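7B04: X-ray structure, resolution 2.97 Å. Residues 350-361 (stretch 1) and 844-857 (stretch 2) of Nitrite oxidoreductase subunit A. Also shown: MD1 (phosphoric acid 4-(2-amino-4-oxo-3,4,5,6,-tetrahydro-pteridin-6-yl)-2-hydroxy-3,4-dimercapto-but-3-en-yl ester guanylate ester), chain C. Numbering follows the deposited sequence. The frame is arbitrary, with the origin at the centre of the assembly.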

# COMPACT_ATOMS: atom_id res chain seq x y z
N ILE B 350 -18.55 3.78 16.76
CA ILE B 350 -18.37 4.76 17.82
C ILE B 350 -18.27 6.14 17.18
O ILE B 350 -17.85 6.29 16.03
CB ILE B 350 -17.12 4.44 18.68
CG1 ILE B 350 -17.15 5.23 19.99
CG2 ILE B 350 -15.84 4.71 17.91
CD1 ILE B 350 -16.18 4.73 21.03
N ARG B 351 -18.66 7.16 17.95
CA ARG B 351 -18.45 8.54 17.53
C ARG B 351 -16.99 8.90 17.76
O ARG B 351 -16.38 8.48 18.74
CB ARG B 351 -19.37 9.48 18.31
CG ARG B 351 -19.30 10.94 17.89
CD ARG B 351 -20.45 11.74 18.49
NE ARG B 351 -20.40 11.81 19.94
CZ ARG B 351 -19.77 12.76 20.63
NH1 ARG B 351 -19.78 12.75 21.95
NH2 ARG B 351 -19.14 13.74 19.98
N ASN B 352 -16.44 9.70 16.85
CA ASN B 352 -15.02 10.01 16.92
C ASN B 352 -14.71 10.92 18.10
O ASN B 352 -15.53 11.75 18.51
CB ASN B 352 -14.56 10.65 15.61
CG ASN B 352 -15.16 9.97 14.39
OD1 ASN B 352 -16.38 9.94 14.22
ND2 ASN B 352 -14.31 9.42 13.53
N ASN B 353 -13.50 10.74 18.65
CA ASN B 353 -12.99 11.53 19.77
C ASN B 353 -13.78 11.26 21.05
O ASN B 353 -13.96 12.16 21.88
CB ASN B 353 -12.98 13.03 19.44
CG ASN B 353 -11.97 13.80 20.27
OD1 ASN B 353 -11.34 13.26 21.17
ND2 ASN B 353 -11.83 15.08 19.97
N THR B 354 -14.28 10.03 21.22
CA THR B 354 -15.07 9.68 22.40
C THR B 354 -14.70 8.33 23.02
O THR B 354 -15.52 7.77 23.76
CB THR B 354 -16.58 9.67 22.09
OG1 THR B 354 -16.88 8.57 21.22
CG2 THR B 354 -17.02 10.97 21.45
N ASP B 355 -13.52 7.77 22.74
CA ASP B 355 -13.23 6.43 23.23
C ASP B 355 -12.98 6.38 24.73
O ASP B 355 -13.15 5.32 25.34
CB ASP B 355 -12.02 5.82 22.52
CG ASP B 355 -12.31 5.39 21.10
OD1 ASP B 355 -11.62 4.48 20.60
OD2 ASP B 355 -13.23 5.98 20.48
N THR B 356 -12.57 7.50 25.34
CA THR B 356 -12.35 7.49 26.79
C THR B 356 -13.62 7.10 27.52
O THR B 356 -13.58 6.29 28.46
CB THR B 356 -11.86 8.86 27.27
OG1 THR B 356 -10.65 9.21 26.59
CG2 THR B 356 -11.60 8.82 28.77
N ALA B 357 -14.76 7.63 27.09
CA ALA B 357 -16.03 7.30 27.73
C ALA B 357 -16.34 5.82 27.61
O ALA B 357 -16.79 5.19 28.57
CB ALA B 357 -17.15 8.15 27.14
N LEU B 358 -16.09 5.23 26.43
CA LEU B 358 -16.43 3.83 26.21
C LEU B 358 -15.71 2.92 27.20
O LEU B 358 -16.33 2.05 27.82
CB LEU B 358 -16.08 3.43 24.77
CG LEU B 358 -16.31 1.96 24.42
CD1 LEU B 358 -17.79 1.61 24.49
CD2 LEU B 358 -15.75 1.64 23.04
N PHE B 359 -14.40 3.11 27.36
CA PHE B 359 -13.64 2.27 28.27
C PHE B 359 -13.89 2.63 29.73
O PHE B 359 -13.68 1.79 30.61
CB PHE B 359 -12.15 2.35 27.95
CG PHE B 359 -11.77 1.63 26.69
CD1 PHE B 359 -11.47 0.28 26.73
CD2 PHE B 359 -11.74 2.29 25.48
CE1 PHE B 359 -11.12 -0.40 25.57
CE2 PHE B 359 -11.40 1.61 24.32
CZ PHE B 359 -11.09 0.27 24.36
N LEU B 360 -14.33 3.86 30.01
CA LEU B 360 -14.79 4.18 31.36
C LEU B 360 -16.08 3.44 31.67
O LEU B 360 -16.26 2.95 32.79
CB LEU B 360 -14.99 5.69 31.50
CG LEU B 360 -13.74 6.57 31.59
CD1 LEU B 360 -14.11 8.04 31.51
CD2 LEU B 360 -12.98 6.28 32.87
N GLY B 361 -16.99 3.35 30.70
CA GLY B 361 -18.20 2.57 30.90
C GLY B 361 -17.91 1.10 31.10
O GLY B 361 -18.58 0.43 31.90
N PHE B 844 -8.25 12.71 37.25
CA PHE B 844 -8.94 11.46 36.96
C PHE B 844 -8.94 11.19 35.46
O PHE B 844 -8.81 12.10 34.64
CB PHE B 844 -10.38 11.50 37.47
CG PHE B 844 -10.51 11.35 38.96
CD1 PHE B 844 -10.49 10.10 39.54
CD2 PHE B 844 -10.66 12.47 39.76
CE1 PHE B 844 -10.62 9.96 40.91
CE2 PHE B 844 -10.79 12.33 41.13
CZ PHE B 844 -10.77 11.08 41.70
N ILE B 845 -9.10 9.91 35.11
CA ILE B 845 -9.29 9.54 33.71
C ILE B 845 -10.74 9.89 33.37
O ILE B 845 -11.67 9.16 33.70
CB ILE B 845 -8.99 8.06 33.47
CG1 ILE B 845 -7.51 7.78 33.74
CG2 ILE B 845 -9.34 7.67 32.04
CD1 ILE B 845 -7.16 6.31 33.78
N VAL B 846 -10.92 11.03 32.71
CA VAL B 846 -12.24 11.57 32.41
C VAL B 846 -12.38 11.70 30.90
O VAL B 846 -11.38 11.83 30.18
CB VAL B 846 -12.46 12.92 33.12
CG1 VAL B 846 -11.56 14.00 32.52
CG2 VAL B 846 -13.93 13.35 33.07
N HIS B 847 -13.62 11.67 30.42
CA HIS B 847 -13.90 11.93 29.02
C HIS B 847 -14.04 13.43 28.80
O HIS B 847 -14.72 14.12 29.57
CB HIS B 847 -15.17 11.22 28.56
CG HIS B 847 -15.57 11.56 27.16
ND1 HIS B 847 -16.38 12.64 26.86
CD2 HIS B 847 -15.26 10.98 25.98
CE1 HIS B 847 -16.55 12.70 25.55
NE2 HIS B 847 -15.89 11.71 24.99
N ARG B 848 -13.38 13.93 27.76
CA ARG B 848 -13.46 15.34 27.40
C ARG B 848 -13.68 15.47 25.90
O ARG B 848 -13.12 14.70 25.12
CB ARG B 848 -12.18 16.09 27.81
CG ARG B 848 -11.93 16.15 29.30
CD ARG B 848 -10.72 16.99 29.63
NE ARG B 848 -10.94 18.40 29.32
CZ ARG B 848 -10.02 19.36 29.48
NH1 ARG B 848 -10.31 20.61 29.17
NH2 ARG B 848 -8.82 19.05 29.95
N GLU B 849 -14.49 16.45 25.52
CA GLU B 849 -14.74 16.71 24.11
C GLU B 849 -13.56 17.46 23.52
O GLU B 849 -12.79 18.11 24.22
CB GLU B 849 -16.03 17.52 23.93
CG GLU B 849 -17.30 16.81 24.36
CD GLU B 849 -17.64 15.61 23.50
OE1 GLU B 849 -17.29 15.61 22.30
OE2 GLU B 849 -18.26 14.66 24.01
N GLY B 850 -13.38 17.32 22.21
CA GLY B 850 -12.29 17.97 21.54
C GLY B 850 -12.45 19.47 21.46
O GLY B 850 -13.57 20.00 21.44
N PRO B 851 -11.33 20.20 21.42
CA PRO B 851 -11.40 21.65 21.24
C PRO B 851 -11.95 22.06 19.89
O PRO B 851 -12.38 23.21 19.74
CB PRO B 851 -9.94 22.10 21.40
CG PRO B 851 -9.26 20.98 22.11
CD PRO B 851 -9.95 19.74 21.66
N GLU B 852 -11.91 21.18 18.90
CA GLU B 852 -12.61 21.44 17.65
C GLU B 852 -13.42 20.26 17.12
O GLU B 852 -14.46 20.50 16.49
CB GLU B 852 -11.61 21.88 16.57
CG GLU B 852 -12.24 22.32 15.28
CD GLU B 852 -11.26 23.06 14.40
OE1 GLU B 852 -10.11 23.25 14.83
OE2 GLU B 852 -11.64 23.46 13.28
N ALA B 853 -13.06 19.01 17.43
CA ALA B 853 -13.67 17.82 16.82
C ALA B 853 -14.82 17.27 17.66
O ALA B 853 -14.80 16.13 18.12
CB ALA B 853 -12.60 16.76 16.58
N THR B 854 -15.84 18.11 17.86
CA THR B 854 -17.01 17.70 18.64
C THR B 854 -18.20 18.54 18.21
O THR B 854 -18.02 19.68 17.78
CB THR B 854 -16.75 17.86 20.14
OG1 THR B 854 -17.89 17.40 20.87
CG2 THR B 854 -16.49 19.32 20.49
N PRO B 855 -19.42 18.00 18.28
CA PRO B 855 -20.60 18.83 18.03
C PRO B 855 -20.97 19.73 19.20
O PRO B 855 -21.73 20.69 19.00
CB PRO B 855 -21.71 17.80 17.77
CG PRO B 855 -20.99 16.50 17.50
CD PRO B 855 -19.76 16.57 18.33
N TYR B 856 -20.48 19.44 20.40
CA TYR B 856 -20.81 20.14 21.63
C TYR B 856 -19.70 21.13 22.00
O TYR B 856 -18.80 21.41 21.20
CB TYR B 856 -21.12 19.13 22.74
CG TYR B 856 -22.10 18.07 22.28
CD1 TYR B 856 -21.66 16.82 21.86
CD2 TYR B 856 -23.47 18.33 22.23
CE1 TYR B 856 -22.55 15.86 21.43
CE2 TYR B 856 -24.37 17.37 21.80
CZ TYR B 856 -23.90 16.14 21.40
OH TYR B 856 -24.77 15.17 20.97
N LEU B 857 -19.79 21.67 23.22
CA LEU B 857 -18.84 22.67 23.68
C LEU B 857 -17.40 22.15 23.56
O LEU B 857 -17.10 21.06 24.05
CB LEU B 857 -19.12 23.03 25.14
CG LEU B 857 -18.32 24.21 25.71
CD1 LEU B 857 -18.82 25.52 25.13
CD2 LEU B 857 -18.35 24.22 27.23
PB MD1 C . -2.74 4.01 12.29
O3B MD1 C . -3.50 5.46 12.09
O1B MD1 C . -3.65 2.90 11.83
O2B MD1 C . -2.41 3.82 13.76
O3A MD1 C . -1.35 4.02 11.40
C10 MD1 C . -0.28 4.85 11.76
C11 MD1 C . 1.06 4.12 11.41
O11 MD1 C . 0.75 3.28 10.08
C12 MD1 C . 2.06 5.02 11.37
S12 MD1 C . 2.06 6.38 12.58
C13 MD1 C . 3.29 5.00 10.43
S13 MD1 C . 4.48 6.36 10.65
C14 MD1 C . 3.54 4.07 9.37
N15 MD1 C . 2.38 4.36 8.30
C16 MD1 C . 2.24 3.34 7.35
C15 MD1 C . 1.97 3.62 5.91
O14 MD1 C . 1.86 4.74 5.53
N17 MD1 C . 1.82 2.48 4.96
C17 MD1 C . 1.96 1.03 5.46
N16 MD1 C . 1.82 -0.08 4.53
N18 MD1 C . 2.24 0.74 6.92
C20 MD1 C . 2.38 1.83 7.85
N8 MD1 C . 2.64 1.61 9.22
C7 MD1 C . 3.75 2.63 9.77
PA MD1 C . -4.93 5.67 11.30
O1A MD1 C . -5.06 7.13 10.95
O2A MD1 C . -4.91 4.83 10.05
O5' MD1 C . -6.21 5.23 12.24
C5' MD1 C . -6.60 3.88 12.28
C4' MD1 C . -8.15 3.74 12.38
O4' MD1 C . -8.74 4.56 13.58
C1' MD1 C . -9.99 5.23 12.95
N9 MD1 C . -10.41 6.44 13.72
C4 MD1 C . -10.92 6.30 14.94
N3 MD1 C . -11.18 5.09 15.78
C2 MD1 C . -11.76 5.24 17.11
N2 MD1 C . -12.01 4.07 17.93
N1 MD1 C . -12.08 6.55 17.62
C6 MD1 C . -11.83 7.70 16.80
O6 MD1 C . -12.10 8.78 17.21
C5 MD1 C . -11.23 7.54 15.40
N7 MD1 C . -10.90 8.42 14.46
C8 MD1 C . -10.40 7.75 13.41
C2' MD1 C . -9.56 5.55 11.80
O2' MD1 C . -10.67 5.81 10.89
C3' MD1 C . -8.72 4.19 11.33
O3' MD1 C . -9.64 3.19 10.81

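Segments far apart in sequence are often joined by one well-placed ionic contact and a larger area of close packing, and these two stretches of nitrite oxidoreductase subunit A illustrate the pattern. They bury 568 Å² between them, yet a single hydrogen bond crosses the interface.

That bond belongs to a salt bridge. Arg351, extended through chi1 and chi2 (both t), directs NH1 to OE2 of Glu849 at 3.2 Å, with a nearly straight N-H...acceptor angle of 165°. Glu849 starts sideways, but its m, m rotamer brings the carboxylate nearer. Its other oxygen, OE1, accepts a very short 2.4 Å hydrogen bond from Thr854 OG1, so both carboxylate oxygens are engaged. Tyr856 CE1 lies over one face of the guanidinium, 4.2 Å from Arg351 NH1, while Pro855 CD comes within 3.3 Å of Arg351 NH2.

Packing does the rest. His847, the residue most covered by the partner stretch, has its CA-to-CB bond directed toward that stretch, and its ring reaches the start of the helix. Its NE2 approaches Thr354 CA at 3.4 Å and its CD2 lies 3.6 Å from Ala357 CB. One turn after Thr356, Leu360 CD2 lies 4.0 Å from Ile845 CG2, an apolar side-chain contact. Thr356 itself turns its methyl to the partner backbone, with CG2 3.3 Å from Val846 O.

Glycine suits position 850 for a steric reason. Asn353 ND2 sits 3.3 Å from Gly850 CA, and a CB there would clash with that nitrogen.

The same loop and helix start also bind the guanine end of MD1. Asn353 N donates to MD1 O6 at 2.8 Å, and Asp355, its CA-to-CB bond pointing away from the partner stretch, accepts from MD1 N2 through OD1 at 2.7 Å and from MD1 N1 through OD2 at 3.1 Å.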